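EchA1_1 (Mycobacterium avium subsp. paratuberculosis, PDB 3R9T) probably catalyses the reversible hydration of (2E)-enoyl-CoA thioesters to (3S)-3-hydroxyacyl-CoA in fatty acid metabolism. Local coordinates at residues P103-V108 and S123-A128. Residues are numbered along the deposited sequence; the frame is centred on the assembly and turned at random.
Sequences PTIAAV and SDLVVA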
ATOM      1  N   PRO B 103      -5.690   8.788  19.304  1.00 18.11           N
ATOM      2  CA  PRO B 103      -4.559   8.958  18.414  1.00 17.99           C
ATOM      3  C   PRO B 103      -3.211   8.991  19.127  1.00 17.59           C
ATOM      4  O   PRO B 103      -3.082   9.595  20.210  1.00 17.90           O
ATOM      5  CB  PRO B 103      -4.844  10.307  17.732  1.00 18.79           C
ATOM      6  CG  PRO B 103      -5.753  11.033  18.693  1.00 20.27           C
ATOM      7  CD  PRO B 103      -6.601   9.947  19.258  1.00 19.32           C
ATOM      8  N   THR B 104      -2.233   8.337  18.489  1.00 16.44           N
ATOM      9  CA  THR B 104      -0.843   8.321  18.929  1.00 16.65           C
ATOM     10  C   THR B 104       0.079   8.961  17.900  1.00 17.14           C
ATOM     11  O   THR B 104      -0.030   8.696  16.716  1.00 16.40           O
ATOM     12  CB  THR B 104      -0.356   6.889  19.238  1.00 16.94           C
ATOM     13  OG1 THR B 104      -0.480   6.075  18.059  1.00 16.33           O
ATOM     14  CG2 THR B 104      -1.195   6.268  20.402  1.00 18.02           C
ATOM     15  N   ILE B 105       0.974   9.820  18.373  1.00 16.85           N
ATOM     16  CA  ILE B 105       1.893  10.543  17.537  1.00 16.99           C
ATOM     17  C   ILE B 105       3.272  10.331  18.114  1.00 16.84           C
ATOM     18  O   ILE B 105       3.523  10.680  19.271  1.00 18.64           O
ATOM     19  CB  ILE B 105       1.583  12.050  17.570  1.00 17.48           C
ATOM     20  CG1 ILE B 105       0.130  12.321  17.165  1.00 19.79           C
ATOM     21  CG2 ILE B 105       2.635  12.834  16.725  1.00 18.00           C
ATOM     22  CD1 ILE B 105      -0.320  13.767  17.478  1.00 23.07           C
ATOM     23  N   ALA B 106       4.169   9.779  17.315  1.00 16.43           N
ATOM     24  CA  ALA B 106       5.566   9.673  17.677  1.00 16.89           C
ATOM     25  C   ALA B 106       6.283  10.985  17.376  1.00 17.86           C
ATOM     26  O   ALA B 106       6.236  11.465  16.254  1.00 18.81           O
ATOM     27  CB  ALA B 106       6.202   8.561  16.886  1.00 16.79           C
ATOM     28  N   ALA B 107       6.911  11.576  18.385  1.00 18.08           N
ATOM     29  CA  ALA B 107       7.667  12.784  18.202  1.00 18.61           C
ATOM     30  C   ALA B 107       9.133  12.398  18.279  1.00 19.21           C
ATOM     31  O   ALA B 107       9.702  12.265  19.381  1.00 20.41           O
ATOM     32  CB  ALA B 107       7.305  13.776  19.266  1.00 18.47           C
ATOM     33  N   VAL B 108       9.700  12.160  17.102  1.00 19.06           N
ATOM     34  CA  VAL B 108      11.029  11.593  16.955  1.00 19.26           C
ATOM     35  C   VAL B 108      12.089  12.684  17.013  1.00 20.84           C
ATOM     36  O   VAL B 108      12.283  13.449  16.056  1.00 21.78           O
ATOM     37  CB  VAL B 108      11.097  10.786  15.685  1.00 19.18           C
ATOM     38  CG1 VAL B 108      12.472  10.212  15.515  1.00 19.47           C
ATOM     39  CG2 VAL B 108      10.022   9.670  15.748  1.00 19.29           C
ATOM     40  N   SER B 123       2.861   3.716  15.710  1.00 15.35           N
ATOM     41  CA  SER B 123       2.125   4.963  15.969  1.00 15.04           C
ATOM     42  C   SER B 123       1.182   5.341  14.813  1.00 14.71           C
ATOM     43  O   SER B 123       1.440   4.979  13.662  1.00 15.31           O
ATOM     44  CB  SER B 123       3.121   6.106  16.243  1.00 14.78           C
ATOM     45  OG  SER B 123       4.028   5.814  17.309  1.00 16.15           O
ATOM     46  N   ASP B 124       0.132   6.126  15.088  1.00 14.55           N
ATOM     47  CA  ASP B 124      -0.734   6.580  14.019  1.00 14.90           C
ATOM     48  C   ASP B 124      -0.046   7.574  13.080  1.00 14.27           C
ATOM     49  O   ASP B 124      -0.233   7.509  11.858  1.00 14.73           O
ATOM     50  CB  ASP B 124      -2.007   7.213  14.560  1.00 14.77           C
ATOM     51  CG  ASP B 124      -2.837   6.261  15.363  1.00 17.10           C
ATOM     52  OD1 ASP B 124      -2.984   5.095  14.920  1.00 17.08           O
ATOM     53  OD2 ASP B 124      -3.358   6.702  16.424  1.00 17.27           O
ATOM     54  N   LEU B 125       0.729   8.486  13.675  1.00 14.88           N
ATOM     55  CA  LEU B 125       1.363   9.618  12.984  1.00 15.00           C
ATOM     56  C   LEU B 125       2.773   9.786  13.532  1.00 15.12           C
ATOM     57  O   LEU B 125       3.078   9.394  14.665  1.00 15.70           O
ATOM     58  CB  LEU B 125       0.567  10.897  13.219  1.00 15.90           C
ATOM     59  CG  LEU B 125      -0.897  10.807  12.764  1.00 16.05           C
ATOM     60  CD1 LEU B 125      -1.732  11.964  13.344  1.00 20.56           C
ATOM     61  CD2 LEU B 125      -0.973  10.738  11.250  1.00 16.36           C
ATOM     62  N   VAL B 126       3.632  10.372  12.713  1.00 14.84           N
ATOM     63  CA  VAL B 126       5.027  10.649  13.086  1.00 15.70           C
ATOM     64  C   VAL B 126       5.471  12.047  12.643  1.00 16.19           C
ATOM     65  O   VAL B 126       5.367  12.389  11.475  1.00 15.54           O
ATOM     66  CB  VAL B 126       6.012   9.625  12.469  1.00 15.48           C
ATOM     67  CG1 VAL B 126       7.391   9.821  13.029  1.00 15.54           C
ATOM     68  CG2 VAL B 126       5.531   8.173  12.738  1.00 16.61           C
ATOM     69  N   VAL B 127       6.005  12.805  13.594  1.00 17.18           N
ATOM     70  CA  VAL B 127       6.713  14.055  13.334  1.00 18.81           C
ATOM     71  C   VAL B 127       8.180  13.833  13.732  1.00 18.81           C
ATOM     72  O   VAL B 127       8.450  13.307  14.819  1.00 19.21           O
ATOM     73  CB  VAL B 127       6.085  15.175  14.160  1.00 19.68           C
ATOM     74  CG1 VAL B 127       6.794  16.521  13.923  1.00 22.15           C
ATOM     75  CG2 VAL B 127       4.600  15.263  13.837  1.00 21.57           C
ATOM     76  N   ALA B 128       9.121  14.211  12.866  1.00 19.25           N
ATOM     77  CA  ALA B 128      10.540  13.973  13.137  1.00 19.99           C
ATOM     78  C   ALA B 128      11.385  15.230  13.039  1.00 21.21           C
ATOM     79  O   ALA B 128      11.240  16.010  12.111  1.00 20.92           O
ATOM     80  CB  ALA B 128      11.084  12.946  12.183  1.00 19.96           C
TER
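Thr104 and Asp124 clasp each other where two neighbouring parallel strands of the crotonase-fold core sheet begin. Their side chains cross at about a right angle. Asp124 OD2 accepts a hydrogen bond from the backbone N of Thr104 at 2.9 Å. It is met on its anti side, with the donor 31° out of the carboxylate plane. In return, the backbone N of Asp124 reaches Thr104 OG1 at 3.0 Å. With chi1 at 59°, OG1 stands between the backbone N and the carbonyl carbon, where the N-H of Asp124 meets it. OD2 also forms a salt bridge with Lys215, and OD1 is hydrogen-bonded to Tyr219 OH. This buried carboxylate is therefore shared among several donors, which probably favours its charged form.

Helix 115-122 lies in the connection between the strands, and Ser123 follows it directly. Ser123 OG sits 3.5 Å from Ala106 CB. Its polar partners are Tyr95 OH and Leu119 O, while Lys160 of a second subunit hydrogen-bonds to Ser123 O and packs on Leu125 and Val126. Further on, the side chains alternate between the two sheet faces. Ile105, Leu125, Ala107 and Val127 share one face, which helix 192-204 covers through contacts with Ile105, Ala107 and Leu125. On this face, Ile105 CG2 meets Val127 CG2 at 4.3 Å. Ala106, Val126, Val108 and Ala128 line the other face. There Val108 CG2 approaches Val126 CG1 obliquely at 3.8 Å, and CB of Val108 lies beside CB of Ala128. Backbone bonds join the strands throughout; at the far end, Val108 N donates to Val127 O at 2.8 Å, with an N-H...O angle of 163°.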